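Local coordinates for protein Syntaxin1 (Monosiga brevicollis, PDB 2XHE) that probably acts as a SNAP receptor that binds other SNARE proteins in membrane transport, at residues F42-F47 / D132-R136; L70-S74 / N161-Y165; H140-R145 / Q243-D248; M151-N155 / L229-F233. All blocks are in the same frame, centred on the assembly; numbering follows the deposited sequence.

Interaction 1: residues F42-F47 / D132-R136; sequences FMADFF and DLRIR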
# COMPACT_ATOMS: atom_id res chain seq x y z
N PHE B 42 -16.85 30.89 -5.04
CA PHE B 42 -16.86 29.56 -4.44
C PHE B 42 -15.82 29.41 -3.32
O PHE B 42 -14.66 29.09 -3.57
CB PHE B 42 -16.68 28.45 -5.48
CG PHE B 42 -16.63 27.07 -4.89
CD1 PHE B 42 -17.75 26.52 -4.29
CD2 PHE B 42 -15.46 26.33 -4.93
CE1 PHE B 42 -17.70 25.26 -3.74
CE2 PHE B 42 -15.41 25.07 -4.38
CZ PHE B 42 -16.54 24.53 -3.79
N MET B 43 -16.27 29.65 -2.09
CA MET B 43 -15.44 29.48 -0.91
C MET B 43 -14.14 30.28 -0.98
O MET B 43 -13.07 29.78 -0.63
CB MET B 43 -15.17 28.00 -0.69
CG MET B 43 -16.44 27.16 -0.75
SD MET B 43 -16.44 25.83 0.46
CE MET B 43 -15.12 24.83 -0.18
N ALA B 44 -14.25 31.53 -1.41
CA ALA B 44 -13.09 32.39 -1.59
C ALA B 44 -12.26 32.57 -0.32
O ALA B 44 -11.03 32.43 -0.35
CB ALA B 44 -13.51 33.74 -2.14
N ASP B 45 -12.91 32.88 0.79
CA ASP B 45 -12.16 33.06 2.03
C ASP B 45 -11.45 31.78 2.45
O ASP B 45 -10.32 31.83 2.92
CB ASP B 45 -13.04 33.57 3.16
CG ASP B 45 -12.23 34.19 4.29
OD1 ASP B 45 -10.98 34.26 4.17
OD2 ASP B 45 -12.83 34.62 5.30
N PHE B 46 -12.13 30.64 2.29
CA PHE B 46 -11.55 29.35 2.66
C PHE B 46 -10.25 29.02 1.90
O PHE B 46 -9.21 28.76 2.53
CB PHE B 46 -12.58 28.22 2.49
CG PHE B 46 -11.98 26.85 2.59
CD1 PHE B 46 -11.74 26.27 3.82
CD2 PHE B 46 -11.65 26.14 1.44
CE1 PHE B 46 -11.19 25.00 3.91
CE2 PHE B 46 -11.10 24.88 1.53
CZ PHE B 46 -10.87 24.31 2.77
N PHE B 47 -10.29 29.03 0.58
CA PHE B 47 -9.08 28.72 -0.19
C PHE B 47 -7.94 29.69 0.11
O PHE B 47 -6.76 29.39 -0.10
CB PHE B 47 -9.38 28.64 -1.69
CG PHE B 47 -10.14 27.42 -2.07
CD1 PHE B 47 -9.47 26.24 -2.38
CD2 PHE B 47 -11.52 27.42 -2.09
CE1 PHE B 47 -10.16 25.11 -2.73
CE2 PHE B 47 -12.22 26.29 -2.44
CZ PHE B 47 -11.54 25.13 -2.76
N ASP B 132 -18.50 20.79 -1.14
CA ASP B 132 -18.00 21.86 -0.27
C ASP B 132 -17.37 21.27 0.99
O ASP B 132 -16.19 21.48 1.26
CB ASP B 132 -19.14 22.80 0.14
CG ASP B 132 -19.97 23.28 -1.04
OD1 ASP B 132 -20.87 22.53 -1.49
OD2 ASP B 132 -19.73 24.42 -1.52
N LEU B 133 -18.17 20.53 1.75
CA LEU B 133 -17.73 19.97 3.03
C LEU B 133 -16.67 18.88 2.86
O LEU B 133 -15.76 18.76 3.69
CB LEU B 133 -18.94 19.47 3.84
CG LEU B 133 -18.66 18.82 5.19
CD1 LEU B 133 -17.84 19.73 6.08
CD2 LEU B 133 -19.95 18.45 5.88
N ARG B 134 -16.77 18.10 1.79
CA ARG B 134 -15.76 17.09 1.49
C ARG B 134 -14.38 17.72 1.31
O ARG B 134 -13.40 17.28 1.92
CB ARG B 134 -16.15 16.29 0.24
CG ARG B 134 -17.28 15.29 0.46
CD ARG B 134 -17.68 14.63 -0.85
NE ARG B 134 -16.51 14.08 -1.54
CZ ARG B 134 -16.38 14.03 -2.86
NH1 ARG B 134 -17.34 14.49 -3.65
NH2 ARG B 134 -15.28 13.52 -3.40
N ILE B 135 -14.32 18.76 0.46
CA ILE B 135 -13.09 19.52 0.22
C ILE B 135 -12.55 20.13 1.50
O ILE B 135 -11.37 20.02 1.80
CB ILE B 135 -13.33 20.63 -0.82
CG1 ILE B 135 -13.41 20.04 -2.23
CG2 ILE B 135 -12.21 21.68 -0.77
CD1 ILE B 135 -14.10 20.92 -3.23
N ARG B 136 -13.42 20.79 2.25
CA ARG B 136 -13.02 21.38 3.52
C ARG B 136 -12.37 20.35 4.44
O ARG B 136 -11.34 20.61 5.06
CB ARG B 136 -14.22 22.02 4.22
CG ARG B 136 -14.86 23.17 3.45
CD ARG B 136 -16.11 23.69 4.17
NE ARG B 136 -16.17 25.14 4.10
CZ ARG B 136 -15.61 25.95 4.99
NH1 ARG B 136 -14.94 25.44 6.02
NH2 ARG B 136 -15.71 27.27 4.84
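Phe46 and Arg136 run alongside each other, pointing opposite ways, and this pairing illustrates how an arginine can serve a helix interface with its hydrocarbon as well as its charge. Arg136 CG sits over one face of the Phe46 ring, 4.3 Å from the centroid and 16° off the normal, a CH-pi contact. Further along, the arginine chain bends at chi3 and turns the guanidinium back beside the same ring, where one of its faces looks onto Phe46 CD1, with the two planes 40° apart. NH1 donates a hydrogen bond to Asn115 OD1 of helix 80-116. With CG anti to the backbone N (chi1 169°), Phe46 carries its ring across to helix 131-171, where CZ comes within 3.7 Å of Arg136 CA. A small residue such as alanine here would probably leave the arginine chain without the ring beneath it and let the guanidinium swing more freely. This is the start of helix 44-72 meeting the start of helix 131-171, the first and third helices of the syntaxin three-helix (Habc) bundle, and Met43 stands at the N-cap of the former. Bent twice, the Met43 chain brings SD within 3.7 Å of Arg136 NE and CE within 4.3 Å of Ile135 CG2. That methyl group also receives Phe46 CE2 at 4.1 Å and Phe47 CZ at 4.0 Å. Before the helix, the Phe42 ring presents its CE1 edge to the Asp132 carboxylate, whose OD2 has its salt-bridge partner outside both segments, in a basic side chain of the other protein in the assembly.

Interaction 2: residues L70-S74 / N161-Y165; sequences LHTES and NKRRY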
# COMPACT_ATOMS: atom_id res chain seq x y z
N LEU B 70 22.04 28.91 13.27
CA LEU B 70 22.22 29.93 14.30
C LEU B 70 22.53 29.35 15.68
O LEU B 70 23.17 30.01 16.50
CB LEU B 70 20.99 30.84 14.37
CG LEU B 70 20.69 31.72 13.15
CD1 LEU B 70 19.56 32.68 13.46
CD2 LEU B 70 21.94 32.48 12.72
N HIS B 71 22.09 28.12 15.92
CA HIS B 71 22.34 27.45 17.20
C HIS B 71 23.74 26.84 17.27
O HIS B 71 24.49 27.11 18.22
CB HIS B 71 21.30 26.37 17.45
CG HIS B 71 20.08 26.86 18.16
ND1 HIS B 71 20.14 27.53 19.36
CD2 HIS B 71 18.76 26.76 17.85
CE1 HIS B 71 18.92 27.83 19.76
NE2 HIS B 71 18.06 27.38 18.85
N THR B 72 24.07 26.00 16.29
CA THR B 72 25.36 25.32 16.26
C THR B 72 26.48 26.30 15.95
O THR B 72 27.67 25.97 16.04
CB THR B 72 25.39 24.17 15.22
OG1 THR B 72 25.17 24.70 13.91
CG2 THR B 72 24.34 23.10 15.55
N GLU B 73 26.09 27.52 15.58
CA GLU B 73 27.04 28.58 15.27
C GLU B 73 27.41 29.36 16.53
O GLU B 73 28.48 29.95 16.62
CB GLU B 73 26.46 29.51 14.19
CG GLU B 73 27.47 30.45 13.54
CD GLU B 73 26.85 31.29 12.44
OE1 GLU B 73 25.97 30.77 11.71
OE2 GLU B 73 27.24 32.47 12.30
N SER B 74 26.51 29.36 17.52
CA SER B 74 26.79 29.99 18.80
C SER B 74 27.70 29.12 19.66
O SER B 74 27.91 29.40 20.84
CB SER B 74 25.50 30.33 19.56
OG SER B 74 24.88 31.49 19.03
N ASN B 161 19.38 20.89 20.31
CA ASN B 161 20.35 21.93 20.65
C ASN B 161 20.41 22.21 22.15
O ASN B 161 21.48 22.52 22.67
CB ASN B 161 20.09 23.22 19.86
CG ASN B 161 20.87 23.27 18.54
OD1 ASN B 161 20.30 23.46 17.47
ND2 ASN B 161 22.19 23.11 18.62
N LYS B 162 19.28 22.11 22.84
CA LYS B 162 19.24 22.37 24.28
C LYS B 162 20.01 21.32 25.08
O LYS B 162 20.50 21.60 26.18
CB LYS B 162 17.80 22.46 24.78
CG LYS B 162 17.69 22.58 26.30
CD LYS B 162 16.40 21.96 26.78
CE LYS B 162 16.53 21.44 28.20
NZ LYS B 162 15.51 20.39 28.48
N ARG B 163 20.10 20.12 24.53
CA ARG B 163 20.83 19.03 25.17
C ARG B 163 22.34 19.28 25.09
O ARG B 163 23.06 19.05 26.06
CB ARG B 163 20.45 17.69 24.55
CG ARG B 163 21.26 16.49 25.03
CD ARG B 163 20.56 15.17 24.74
NE ARG B 163 19.78 15.19 23.50
CZ ARG B 163 20.31 15.14 22.28
NH1 ARG B 163 21.63 15.06 22.12
NH2 ARG B 163 19.52 15.17 21.22
N ARG B 164 22.80 19.76 23.93
CA ARG B 164 24.21 20.08 23.75
C ARG B 164 24.53 21.52 24.15
O ARG B 164 25.70 21.89 24.27
CB ARG B 164 24.66 19.81 22.31
CG ARG B 164 23.90 20.60 21.25
CD ARG B 164 24.72 20.75 19.97
NE ARG B 164 25.14 19.46 19.42
CZ ARG B 164 24.60 18.88 18.35
NH1 ARG B 164 25.06 17.71 17.92
NH2 ARG B 164 23.60 19.47 17.71
N TYR B 165 23.49 22.33 24.35
CA TYR B 165 23.64 23.70 24.83
C TYR B 165 23.80 23.68 26.34
O TYR B 165 23.72 24.71 27.00
CB TYR B 165 22.40 24.52 24.48
CG TYR B 165 22.67 25.79 23.70
CD1 TYR B 165 23.03 25.74 22.36
CD2 TYR B 165 22.53 27.03 24.30
CE1 TYR B 165 23.26 26.89 21.64
CE2 TYR B 165 22.75 28.19 23.59
CZ TYR B 165 23.12 28.11 22.26
OH TYR B 165 23.35 29.27 21.55
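Asn161 and His71 meet where the two chain segments come closest, their CA atoms 6.8 Å apart. The CB of Asn161 lies over one face of the His71 imidazole, 4.3 Å from its centroid and 21° off the normal, so an aliphatic carbon of a polar residue supplies a CH-pi contact. The ring's NE2 meanwhile pairs with Gln158, one turn earlier on the same helix as Asn161, which is likely to limit the imidazole's freedom to turn. At Arg164 the contact reaches its exposed margin: NH2 passes 4.3 Å from the CG2 methyl of Thr72. The threonine's OG1 sits between backbone N and carbonyl carbon (chi1 61°), from where it makes a weak bond to Gln69 O and leaves the methyl to face the arginine. Tyr165 then closes the interface with its ring. The edge of His71 points at the face of Tyr165 in an offset edge-to-face pair, centroids 5.6 Å apart and planes at 84°. His71 O lies near the tyrosine's plane at its edge, 3.6 Å from CE1; the same carbonyl accepts the backbone N-H of Ser74 at 3.1 Å from Ser74 N. The phenol oxygen ends beside the CB of Ser74. Beyond the pair, Leu222 of helix 214-237 packs on His71, and Ile219 of that helix on Tyr165. The result is typical of the syntaxin Habc bundle, in which the parallel first and third helices pack side by side, here where helix 44-72 gives way to the link toward helix 80-116.

Interaction 3: residues H140-R145 / Q243-D248; sequences HSSLSR and QGEMID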
# COMPACT_ATOMS: atom_id res chain seq x y z
N HIS B 140 -8.57 20.28 5.68
CA HIS B 140 -8.36 20.44 7.11
C HIS B 140 -7.47 19.33 7.67
O HIS B 140 -6.54 19.59 8.44
CB HIS B 140 -9.70 20.46 7.85
CG HIS B 140 -9.57 20.74 9.31
ND1 HIS B 140 -8.36 21.00 9.92
CD2 HIS B 140 -10.50 20.81 10.30
CE1 HIS B 140 -8.55 21.21 11.21
NE2 HIS B 140 -9.84 21.10 11.46
N SER B 141 -7.75 18.09 7.26
CA SER B 141 -6.99 16.93 7.71
C SER B 141 -5.55 16.99 7.22
O SER B 141 -4.61 16.98 8.01
CB SER B 141 -7.64 15.64 7.23
OG SER B 141 -8.89 15.45 7.87
N SER B 142 -5.40 17.06 5.90
CA SER B 142 -4.08 17.06 5.30
C SER B 142 -3.12 18.08 5.94
O SER B 142 -1.98 17.75 6.27
CB SER B 142 -4.20 17.30 3.80
OG SER B 142 -2.93 17.23 3.17
N LEU B 143 -3.60 19.30 6.13
CA LEU B 143 -2.73 20.39 6.58
C LEU B 143 -2.38 20.29 8.07
O LEU B 143 -1.26 20.62 8.48
CB LEU B 143 -3.37 21.76 6.27
CG LEU B 143 -3.46 22.12 4.78
CD1 LEU B 143 -4.33 23.35 4.57
CD2 LEU B 143 -2.08 22.33 4.18
N SER B 144 -3.34 19.84 8.88
CA SER B 144 -3.06 19.62 10.28
C SER B 144 -1.91 18.63 10.43
O SER B 144 -1.01 18.83 11.24
CB SER B 144 -4.30 19.11 10.99
OG SER B 144 -5.34 20.06 10.88
N ARG B 145 -1.93 17.58 9.62
CA ARG B 145 -0.83 16.62 9.63
C ARG B 145 0.44 17.31 9.18
O ARG B 145 1.43 17.31 9.91
CB ARG B 145 -1.15 15.37 8.79
CG ARG B 145 -2.18 14.42 9.43
CD ARG B 145 -2.30 13.05 8.69
NE ARG B 145 -2.95 13.16 7.38
CZ ARG B 145 -4.24 13.43 7.19
NH1 ARG B 145 -5.05 13.63 8.23
NH2 ARG B 145 -4.73 13.51 5.95
N GLN B 243 -11.84 12.56 14.20
CA GLN B 243 -11.55 13.02 12.84
C GLN B 243 -10.67 11.99 12.15
O GLN B 243 -9.85 11.34 12.79
CB GLN B 243 -10.86 14.38 12.85
CG GLN B 243 -10.40 14.87 11.48
CD GLN B 243 -9.81 16.28 11.52
OE1 GLN B 243 -8.81 16.56 10.86
NE2 GLN B 243 -10.44 17.16 12.29
N GLY B 244 -10.87 11.83 10.85
CA GLY B 244 -10.01 10.97 10.06
C GLY B 244 -9.95 9.50 10.44
O GLY B 244 -10.98 8.82 10.49
N GLU B 245 -8.74 9.03 10.71
CA GLU B 245 -8.41 7.60 10.81
C GLU B 245 -8.44 6.93 9.43
O GLU B 245 -7.72 5.95 9.18
CB GLU B 245 -9.32 6.86 11.81
CG GLU B 245 -10.47 6.07 11.17
CD GLU B 245 -11.27 5.25 12.18
OE1 GLU B 245 -10.76 5.00 13.29
OE2 GLU B 245 -12.40 4.83 11.85
N MET B 246 -9.26 7.49 8.54
CA MET B 246 -9.58 6.88 7.25
C MET B 246 -9.67 7.93 6.13
O MET B 246 -9.72 7.58 4.94
CB MET B 246 -10.92 6.13 7.37
CG MET B 246 -11.13 5.04 6.35
SD MET B 246 -9.92 3.69 6.43
CE MET B 246 -10.72 2.55 7.55
N ILE B 247 -9.68 9.21 6.51
CA ILE B 247 -9.87 10.31 5.56
C ILE B 247 -8.74 10.46 4.52
O ILE B 247 -8.98 10.90 3.39
CB ILE B 247 -10.13 11.67 6.28
CG1 ILE B 247 -10.35 12.80 5.26
CG2 ILE B 247 -8.99 12.02 7.23
CD1 ILE B 247 -11.17 13.96 5.80
N ASP B 248 -7.51 10.10 4.90
CA ASP B 248 -6.41 10.12 3.95
C ASP B 248 -6.55 9.09 2.83
O ASP B 248 -5.72 9.02 1.93
CB ASP B 248 -5.07 9.93 4.66
CG ASP B 248 -3.92 10.60 3.92
OD1 ASP B 248 -4.18 11.59 3.19
OD2 ASP B 248 -2.76 10.16 4.06
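Ile247 lays its whole aliphatic branch against Ser141, and following it atom by atom shows how a chain without regular structure can still fit a helix face. Its CB stands 4.3 Å from Ser141 OG. Of the two branches that leave it, CG2 comes 3.9 Å from Ser141 CB and, on another side, approaches Arg145 NH1. CG1, anti to the backbone N (chi1 -179°), carries the chain alongside the serine, so that the terminal CD1 ends 3.4 Å from Ser141 OG. The hydroxyl is therefore sheltered by hydrocarbon; Ser141 OG is hydrogen-bonded to Gln137 O, one turn back, and Gln243 OE1 also lies 3.2 Å from Ser141 OG. The segment 243-248 belongs to the SNARE region and follows helix 214-237 as an irregular stretch of chain laid on helix 131-171 of the Habc bundle, consistent with the closed state known for syntaxins. Gln243 reaches on in an extended chain until its NE2 lies over one face of the His140 ring, although this glutamine is poorly ordered. At the far end Arg145 and Asp248 form a salt bridge whose hydrogen bond is weak, 3.4 Å from Arg145 NH2 to Asp248 OD1 with an N-H...O angle of 132°. The arginine's guanidinium has Ser141 O over one face. The stronger partner of OD1 is a backbone group of the other protein in the assembly, and Ser142 OG is hydrogen-bonded to a polar side chain of that protein.

Interaction 4: residues M151-N155 / L229-F233; sequences MTRYN and LHEMF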
# COMPACT_ATOMS: atom_id res chain seq x y z
N MET B 151 6.30 21.07 12.67
CA MET B 151 6.61 21.54 14.01
C MET B 151 7.43 20.52 14.77
O MET B 151 8.17 20.85 15.69
CB MET B 151 5.34 21.89 14.78
CG MET B 151 4.61 23.09 14.19
SD MET B 151 5.73 24.47 13.78
CE MET B 151 5.75 25.36 15.34
N THR B 152 7.30 19.26 14.38
CA THR B 152 8.03 18.21 15.05
C THR B 152 9.49 18.36 14.69
O THR B 152 10.37 18.05 15.49
CB THR B 152 7.50 16.82 14.68
OG1 THR B 152 6.18 16.67 15.20
CG2 THR B 152 8.39 15.73 15.26
N ARG B 153 9.75 18.83 13.48
CA ARG B 153 11.12 19.09 13.05
C ARG B 153 11.69 20.20 13.92
O ARG B 153 12.83 20.11 14.37
CB ARG B 153 11.17 19.45 11.56
CG ARG B 153 12.56 19.79 11.06
CD ARG B 153 13.59 18.76 11.52
NE ARG B 153 14.94 19.11 11.07
CZ ARG B 153 16.06 18.70 11.66
NH1 ARG B 153 16.01 17.92 12.74
NH2 ARG B 153 17.24 19.07 11.18
N TYR B 154 10.88 21.23 14.16
CA TYR B 154 11.24 22.33 15.04
C TYR B 154 11.51 21.81 16.46
O TYR B 154 12.59 22.01 17.01
CB TYR B 154 10.12 23.37 15.05
CG TYR B 154 10.44 24.67 15.78
CD1 TYR B 154 11.58 25.40 15.49
CD2 TYR B 154 9.56 25.17 16.73
CE1 TYR B 154 11.86 26.59 16.16
CE2 TYR B 154 9.82 26.37 17.40
CZ TYR B 154 10.97 27.08 17.11
OH TYR B 154 11.23 28.26 17.77
N ASN B 155 10.52 21.15 17.05
CA ASN B 155 10.66 20.57 18.38
C ASN B 155 11.95 19.76 18.50
O ASN B 155 12.58 19.73 19.56
CB ASN B 155 9.44 19.71 18.72
CG ASN B 155 9.54 19.08 20.10
OD1 ASN B 155 10.12 18.00 20.26
ND2 ASN B 155 8.94 19.74 21.10
N LEU B 229 5.37 24.38 22.12
CA LEU B 229 5.24 23.24 21.23
C LEU B 229 4.44 22.11 21.87
O LEU B 229 3.44 21.65 21.29
CB LEU B 229 6.62 22.73 20.85
CG LEU B 229 7.38 23.68 19.93
CD1 LEU B 229 8.75 23.11 19.60
CD2 LEU B 229 6.57 23.95 18.66
N HIS B 230 4.87 21.66 23.04
CA HIS B 230 4.12 20.65 23.80
C HIS B 230 2.65 21.02 23.93
O HIS B 230 1.77 20.22 23.61
CB HIS B 230 4.72 20.44 25.18
CG HIS B 230 3.96 19.46 26.02
ND1 HIS B 230 4.36 18.15 26.17
CD2 HIS B 230 2.81 19.59 26.71
CE1 HIS B 230 3.50 17.52 26.94
NE2 HIS B 230 2.54 18.36 27.28
N GLU B 231 2.38 22.22 24.42
CA GLU B 231 1.01 22.68 24.55
C GLU B 231 0.31 22.53 23.22
O GLU B 231 -0.84 22.09 23.16
CB GLU B 231 0.98 24.14 25.01
CG GLU B 231 -0.43 24.71 25.13
CD GLU B 231 -0.55 26.11 24.56
OE1 GLU B 231 -0.33 27.09 25.31
OE2 GLU B 231 -0.86 26.23 23.35
N MET B 232 1.00 22.90 22.15
CA MET B 232 0.41 22.86 20.81
C MET B 232 0.13 21.42 20.38
O MET B 232 -1.01 21.06 20.04
CB MET B 232 1.32 23.57 19.81
CG MET B 232 0.76 23.63 18.39
SD MET B 232 1.06 22.13 17.43
CE MET B 232 2.84 22.13 17.32
N PHE B 233 1.17 20.60 20.40
CA PHE B 233 1.04 19.19 20.06
C PHE B 233 -0.11 18.56 20.83
O PHE B 233 -0.82 17.70 20.30
CB PHE B 233 2.34 18.45 20.34
CG PHE B 233 3.45 18.75 19.36
CD1 PHE B 233 3.22 18.70 17.99
CD2 PHE B 233 4.72 19.04 19.81
CE1 PHE B 233 4.24 18.95 17.10
CE2 PHE B 233 5.74 19.29 18.93
CZ PHE B 233 5.50 19.26 17.57
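Leu229 pushes both its methyls into the face of helix 151-155, and the apolar contacts radiate from there. CD1 lies 3.6 Å from Asn155 CB and 3.6 Å from Tyr154 CD2, while CD2 meets Met151 CE at 3.7 Å. The Met151 chain reaches this methyl by bending at chi2 and chi3, and its CB is touched from another quarter by Met232 CE at 3.6 Å. The segments 151-155 and 229-233 run nearly antiparallel, 150° between their directions and 11.0 Å between their axes. Here the SNARE-region helix 214-237 lies along the third helix of the Habc bundle, consistent with the four-helix packing of closed syntaxins. Aromatic contacts come second. Phe233 enters edge first: CE2 is 3.7 Å from Asn155 CB, the CZ corner sits by the Met151 backbone carbonyl carbon, and Met232 CE of its own helix rests over one ring face. Replacing this phenylalanine with alanine would probably leave a gap against Met151 and Asn155, between the two helices, and Met232 CE without the ring it rests on. Polar atoms contribute little across the interface itself. Thr152 OG1 stands obliquely to Phe233, 3.5 Å from CE1, but spends its hydrogen bond on Val148 O one turn back. Asn155 turns its amide 73° to the phenylalanine plane, and its OD1 makes a weak bond to a polar side chain of the other protein in the assembly.

Overall arrangement
All four contacts share helix 131-171, which interactions 1, 3, 4 and 2 meet in that order along its length. Interactions 1 and 2 both pair it with helix 44-72, at positions whose centres lie 42 Å apart, flanking the middle of the molecule. Interactions 3 and 4 instead bring in the SNARE region, their centres about 18 Å apart; in sequence, the residues of interaction 4 fall between the two segments of interaction 3. Interaction 1 lies about 16 Å from interaction 3, centre to centre, and interaction 4 about 18 Å from interaction 2. The second protein comes within reach of several residues of interactions 1, 3 and 4, but of only Arg163 in the segments of interaction 2.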